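Local atomic coordinates of SsfS6 (Streptomyces sp. SF2575, PDB entry 4FZR), a protein that is of unassigned function but belongs to the GT-B clan, with two Rossmann-like domains related to erythromycin biosynthesis protein CIII. Residues Glu130-Thr135 against Glu158-Ala163; Leu107-Arg112 against Gly166-Glu171. One frame throughout, in Å; residues are numbered along the deposited sequence.

Contact 1. Residues Glu130-Thr135 against Glu158-Ala163; sequences ETYSLT and ELIKSA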
loop_
_atom_site.group_PDB
_atom_site.type_symbol
_atom_site.label_atom_id
_atom_site.label_comp_id
_atom_site.label_asym_id
_atom_site.label_seq_id
_atom_site.Cartn_x
_atom_site.Cartn_y
_atom_site.Cartn_z
ATOM N N GLU A 130 -16.584 6.604 0.960
ATOM C CA GLU A 130 -16.984 6.833 -0.420
ATOM C C GLU A 130 -18.423 7.357 -0.439
ATOM O O GLU A 130 -19.236 6.976 0.401
ATOM C CB GLU A 130 -16.845 5.527 -1.204
ATOM C CG GLU A 130 -17.374 5.557 -2.610
ATOM C CD GLU A 130 -18.758 4.953 -2.711
ATOM O OE1 GLU A 130 -18.991 3.888 -2.102
ATOM O OE2 GLU A 130 -19.618 5.547 -3.394
ATOM N N THR A 131 -18.729 8.240 -1.385
ATOM C CA THR A 131 -19.994 8.984 -1.368
ATOM C C THR A 131 -21.264 8.136 -1.206
ATOM O O THR A 131 -22.253 8.610 -0.655
ATOM C CB THR A 131 -20.144 9.890 -2.618
ATOM O OG1 THR A 131 -21.473 10.424 -2.666
ATOM C CG2 THR A 131 -19.874 9.119 -3.894
ATOM N N TYR A 132 -21.244 6.892 -1.676
ATOM C CA TYR A 132 -22.413 6.017 -1.547
ATOM C C TYR A 132 -22.294 5.028 -0.385
ATOM O O TYR A 132 -23.229 4.274 -0.115
ATOM C CB TYR A 132 -22.672 5.252 -2.848
ATOM C CG TYR A 132 -23.075 6.119 -4.024
ATOM C CD1 TYR A 132 -23.616 7.386 -3.835
ATOM C CD2 TYR A 132 -22.919 5.663 -5.325
ATOM C CE1 TYR A 132 -23.985 8.173 -4.914
ATOM C CE2 TYR A 132 -23.282 6.439 -6.406
ATOM C CZ TYR A 132 -23.813 7.693 -6.195
ATOM O OH TYR A 132 -24.177 8.464 -7.274
ATOM N N SER A 133 -21.149 5.019 0.290
ATOM C CA SER A 133 -20.988 4.235 1.513
ATOM C C SER A 133 -21.511 5.026 2.704
ATOM O O SER A 133 -20.748 5.692 3.402
ATOM C CB SER A 133 -19.519 3.876 1.739
ATOM O OG SER A 133 -19.042 3.006 0.727
ATOM N N LEU A 134 -22.816 4.937 2.937
ATOM C CA LEU A 134 -23.485 5.785 3.918
ATOM C C LEU A 134 -23.312 5.289 5.352
ATOM O O LEU A 134 -23.803 5.913 6.294
ATOM C CB LEU A 134 -24.974 5.906 3.578
ATOM C CG LEU A 134 -25.296 6.636 2.271
ATOM C CD1 LEU A 134 -26.805 6.735 2.066
ATOM C CD2 LEU A 134 -24.653 8.017 2.260
ATOM N N THR A 135 -22.612 4.172 5.522
ATOM C CA THR A 135 -22.298 3.695 6.860
ATOM C C THR A 135 -21.359 4.694 7.531
ATOM O O THR A 135 -21.448 4.931 8.733
ATOM C CB THR A 135 -21.647 2.300 6.838
ATOM O OG1 THR A 135 -22.533 1.363 6.212
ATOM C CG2 THR A 135 -21.345 1.827 8.252
ATOM N N GLU A 158 -26.893 12.896 -7.664
ATOM C CA GLU A 158 -27.362 13.258 -6.331
ATOM C C GLU A 158 -28.617 12.457 -5.991
ATOM O O GLU A 158 -28.990 12.333 -4.825
ATOM C CB GLU A 158 -27.657 14.758 -6.251
ATOM C CG GLU A 158 -28.921 15.183 -6.987
ATOM C CD GLU A 158 -29.121 16.689 -7.001
ATOM O OE1 GLU A 158 -28.599 17.372 -6.094
ATOM O OE2 GLU A 158 -29.803 17.188 -7.921
ATOM N N LEU A 159 -29.263 11.916 -7.020
ATOM C CA LEU A 159 -30.469 11.112 -6.844
ATOM C C LEU A 159 -30.191 9.829 -6.069
ATOM O O LEU A 159 -31.015 9.388 -5.265
ATOM C CB LEU A 159 -31.082 10.769 -8.202
ATOM C CG LEU A 159 -32.278 11.627 -8.617
ATOM C CD1 LEU A 159 -33.477 11.320 -7.732
ATOM C CD2 LEU A 159 -31.930 13.111 -8.568
ATOM N N ILE A 160 -29.032 9.229 -6.317
ATOM C CA ILE A 160 -28.644 8.008 -5.625
ATOM C C ILE A 160 -28.415 8.300 -4.146
ATOM O O ILE A 160 -28.970 7.630 -3.276
ATOM C CB ILE A 160 -27.366 7.392 -6.233
ATOM C CG1 ILE A 160 -27.624 6.966 -7.682
ATOM C CG2 ILE A 160 -26.899 6.201 -5.399
ATOM C CD1 ILE A 160 -26.443 6.292 -8.359
ATOM N N LYS A 161 -27.604 9.315 -3.871
ATOM C CA LYS A 161 -27.300 9.706 -2.503
ATOM C C LYS A 161 -28.564 10.087 -1.735
ATOM O O LYS A 161 -28.784 9.611 -0.622
ATOM C CB LYS A 161 -26.305 10.870 -2.501
ATOM C CG LYS A 161 -25.825 11.292 -1.124
ATOM C CD LYS A 161 -24.452 11.945 -1.212
ATOM C CE LYS A 161 -24.422 13.311 -0.549
ATOM N NZ LYS A 161 -23.374 14.183 -1.150
ATOM N N SER A 162 -29.393 10.937 -2.332
ATOM C CA SER A 162 -30.596 11.419 -1.662
ATOM C C SER A 162 -31.605 10.299 -1.434
ATOM O O SER A 162 -32.280 10.265 -0.404
ATOM C CB SER A 162 -31.245 12.551 -2.463
ATOM O OG SER A 162 -31.620 12.126 -3.763
ATOM N N ALA A 163 -31.711 9.385 -2.393
ATOM C CA ALA A 163 -32.606 8.248 -2.245
ATOM C C ALA A 163 -32.100 7.358 -1.113
ATOM O O ALA A 163 -32.886 6.725 -0.408
ATOM C CB ALA A 163 -32.700 7.469 -3.543
#
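Tyr132 lays one face of its ring against Ile160, whose methyl CG2 sits 3.5 Å from the ring centroid and 13° off the normal, a CH-pi contact over the middle of the face. CG2 of Ile160 lies anti to the backbone N (CG1 at chi1 -64°), while its CD1 reaches the phenol end, 3.3 Å from Tyr132 OH. The two side chains cross at about a right angle. On the opposite face of the ring, nearer the rim, lies Thr131 CG2. The buried hydroxyl of Tyr132 is hydrogen-bonded to the carbonyl of Pro157. Lys161 crosses Thr131 at about a right angle, its CD 3.6 Å from Thr131 OG1, and its amine goes on to a salt bridge with Glu149. Lys161 N comes obliquely to the ring, 3.9 Å from Tyr132 CE1. A type I turn from Glu130 to Ser133 presents the ring, closed by Ser133 N to Glu130 O at 2.7 Å. Tyr132 N donates to Glu130 OE2 (2.7 Å) from well above the carboxylate plane, and this oxygen also pairs with Arg153. The loop leaves strand 126-130 of the parallel sheet and packs on helix 158-167 in the Rossmann-like N-terminal domain of a GT-B protein.

Contact 2. Residues Leu107-Arg112 against Gly166-Glu171; sequences LVLRMR and GELAPE
Leu168 meets Val108 and Leu109 through its two methyls: CD1 lies 3.9 Å from Val108 CG2, while CD2 rests against both Val108 CB (4.0 Å) and Leu109 CD2 (4.1 Å). Leu168 is the first residue to leave helical backbone angles after helix 158-167 and also the N-cap residue of helix 169-173, which puts its apolar side chain at the break between the two helices. The surface it packs on belongs to the long helix 93-122 of the N-terminal Rossmann-like domain, so the contact joins that helix to helices 158-167 and 169-173, which follow strand 147-150 of the parallel sheet. Further on, CG of Glu171, anti to the carbonyl carbon (chi1 -78°), rests over the centre of the Arg112 guanidinium, 3.6 Å from Arg112 CZ; the bend at chi2 (70°) then turns CD away from a straight chain. The arginine chain is extended from CG to NE and crosses the glutamate at about a right angle. The carboxylate is turned 70° from the guanidinium plane; Glu171 OE2 stands well out of that plane, 4.0 Å from Arg112 NH2, a long salt bridge in which no N-H points at the oxygen. The same OE2 also forms a salt bridge with Arg82. Leu109 CD2 packs on the carboxylate, 3.8 Å from Glu171 CD.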
loop_
_atom_site.group_PDB
_atom_site.type_symbol
_atom_site.label_atom_id
_atom_site.label_comp_id
_atom_site.label_asym_id
_atom_site.label_seq_id
_atom_site.Cartn_x
_atom_site.Cartn_y
_atom_site.Cartn_z
ATOM N N LEU A 107 -27.639 -1.383 2.521
ATOM C CA LEU A 107 -26.311 -1.929 2.770
ATOM C C LEU A 107 -25.815 -1.449 4.127
ATOM O O LEU A 107 -25.111 -2.168 4.835
ATOM C CB LEU A 107 -25.333 -1.500 1.674
ATOM C CG LEU A 107 -23.850 -1.786 1.935
ATOM C CD1 LEU A 107 -23.612 -3.268 2.188
ATOM C CD2 LEU A 107 -22.993 -1.291 0.774
ATOM N N VAL A 108 -26.194 -0.227 4.483
ATOM C CA VAL A 108 -25.819 0.355 5.764
ATOM C C VAL A 108 -26.343 -0.480 6.928
ATOM O O VAL A 108 -25.671 -0.625 7.950
ATOM C CB VAL A 108 -26.378 1.775 5.902
ATOM C CG1 VAL A 108 -26.013 2.354 7.258
ATOM C CG2 VAL A 108 -25.852 2.656 4.781
ATOM N N LEU A 109 -27.545 -1.025 6.764
ATOM C CA LEU A 109 -28.209 -1.787 7.817
ATOM C C LEU A 109 -27.472 -3.084 8.128
ATOM O O LEU A 109 -27.547 -3.602 9.242
ATOM C CB LEU A 109 -29.647 -2.108 7.406
ATOM C CG LEU A 109 -30.546 -0.919 7.062
ATOM C CD1 LEU A 109 -31.969 -1.384 6.770
ATOM C CD2 LEU A 109 -30.535 0.096 8.186
ATOM N N ARG A 110 -26.769 -3.615 7.134
ATOM C CA ARG A 110 -25.986 -4.830 7.319
ATOM C C ARG A 110 -24.662 -4.543 8.028
ATOM O O ARG A 110 -24.068 -5.439 8.628
ATOM C CB ARG A 110 -25.711 -5.489 5.965
ATOM C CG ARG A 110 -26.957 -5.731 5.125
ATOM C CD ARG A 110 -27.821 -6.852 5.692
ATOM N NE ARG A 110 -27.261 -8.173 5.416
ATOM C CZ ARG A 110 -27.414 -8.830 4.269
ATOM N NH1 ARG A 110 -28.107 -8.294 3.270
ATOM N NH2 ARG A 110 -26.867 -10.026 4.114
HETATM N N MSE A 111 -24.211 -3.291 7.968
HETATM C CA MSE A 111 -22.860 -2.932 8.398
HETATM C C MSE A 111 -22.801 -2.129 9.698
HETATM O O MSE A 111 -21.819 -2.215 10.433
HETATM C CB MSE A 111 -22.168 -2.119 7.298
HETATM C CG MSE A 111 -21.630 -2.941 6.134
HETATM SE SE MSE A 111 -20.831 -1.829 4.738
HETATM C CE MSE A 111 -19.946 -3.242 3.715
ATOM N N ARG A 112 -23.839 -1.349 9.979
ATOM C CA ARG A 112 -23.746 -0.320 11.015
ATOM C C ARG A 112 -23.415 -0.860 12.410
ATOM O O ARG A 112 -22.633 -0.248 13.139
ATOM C CB ARG A 112 -25.020 0.536 11.051
ATOM C CG ARG A 112 -26.275 -0.179 11.531
ATOM C CD ARG A 112 -27.506 0.684 11.273
ATOM N NE ARG A 112 -28.714 0.173 11.925
ATOM C CZ ARG A 112 -29.276 0.699 13.013
ATOM N NH1 ARG A 112 -28.761 1.772 13.605
ATOM N NH2 ARG A 112 -30.371 0.149 13.517
ATOM N N GLY A 166 -32.838 9.047 2.277
ATOM C CA GLY A 166 -34.251 8.797 2.497
ATOM C C GLY A 166 -34.507 7.454 3.153
ATOM O O GLY A 166 -35.162 7.374 4.190
ATOM N N GLU A 167 -33.985 6.396 2.540
ATOM C CA GLU A 167 -34.156 5.037 3.049
ATOM C C GLU A 167 -33.677 4.896 4.499
ATOM O O GLU A 167 -34.151 4.032 5.238
ATOM C CB GLU A 167 -33.407 4.046 2.151
ATOM C CG GLU A 167 -33.625 2.580 2.500
ATOM C CD GLU A 167 -34.957 2.048 2.005
ATOM O OE1 GLU A 167 -35.850 2.865 1.694
ATOM O OE2 GLU A 167 -35.110 0.810 1.921
ATOM N N LEU A 168 -32.747 5.753 4.906
ATOM C CA LEU A 168 -32.191 5.692 6.256
ATOM C C LEU A 168 -32.913 6.625 7.227
ATOM O O LEU A 168 -32.412 6.900 8.320
ATOM C CB LEU A 168 -30.702 6.041 6.223
ATOM C CG LEU A 168 -29.779 4.988 5.610
ATOM C CD1 LEU A 168 -28.357 5.517 5.563
ATOM C CD2 LEU A 168 -29.854 3.688 6.402
ATOM N N ALA A 169 -34.094 7.095 6.836
ATOM C CA ALA A 169 -34.827 8.078 7.630
ATOM C C ALA A 169 -34.980 7.664 9.095
ATOM O O ALA A 169 -34.728 8.467 9.993
ATOM C CB ALA A 169 -36.193 8.371 7.000
ATOM N N PRO A 170 -35.388 6.408 9.347
ATOM C CA PRO A 170 -35.570 5.971 10.737
ATOM C C PRO A 170 -34.290 6.022 11.575
ATOM O O PRO A 170 -34.329 6.516 12.701
ATOM C CB PRO A 170 -36.047 4.522 10.588
ATOM C CG PRO A 170 -36.632 4.451 9.228
ATOM C CD PRO A 170 -35.796 5.364 8.391
ATOM N N GLU A 171 -33.179 5.519 11.043
ATOM C CA GLU A 171 -31.927 5.474 11.800
ATOM C C GLU A 171 -31.408 6.871 12.139
ATOM O O GLU A 171 -30.758 7.065 13.166
ATOM C CB GLU A 171 -30.856 4.680 11.044
ATOM C CG GLU A 171 -31.026 3.169 11.140
ATOM C CD GLU A 171 -32.236 2.662 10.379
ATOM O OE1 GLU A 171 -32.603 3.281 9.357
ATOM O OE2 GLU A 171 -32.822 1.642 10.802
#

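Contacts 1 and 2 lie side by side in the N-terminal domain, their centres about 11 Å apart, and contact 1 is nested within the chain loop that contact 2 closes. Helix 158-167 serves both: Ile160 and Lys161 meet the loop after strand 126-130, and its last residues lead into Leu168. Between the two contacts, Leu134 CB packs 3.6 Å from Val108 CG2 and 3.9 Å from Leu168 CD1, joining loop, long helix and helix break in one apolar layer. Thr135 OG1 packs beside it, 3.5 Å from Val108 CA. Contact 1 is the more central, about 14 Å from the centre of the chain to the contact's own centre, against about 22 Å for contact 2.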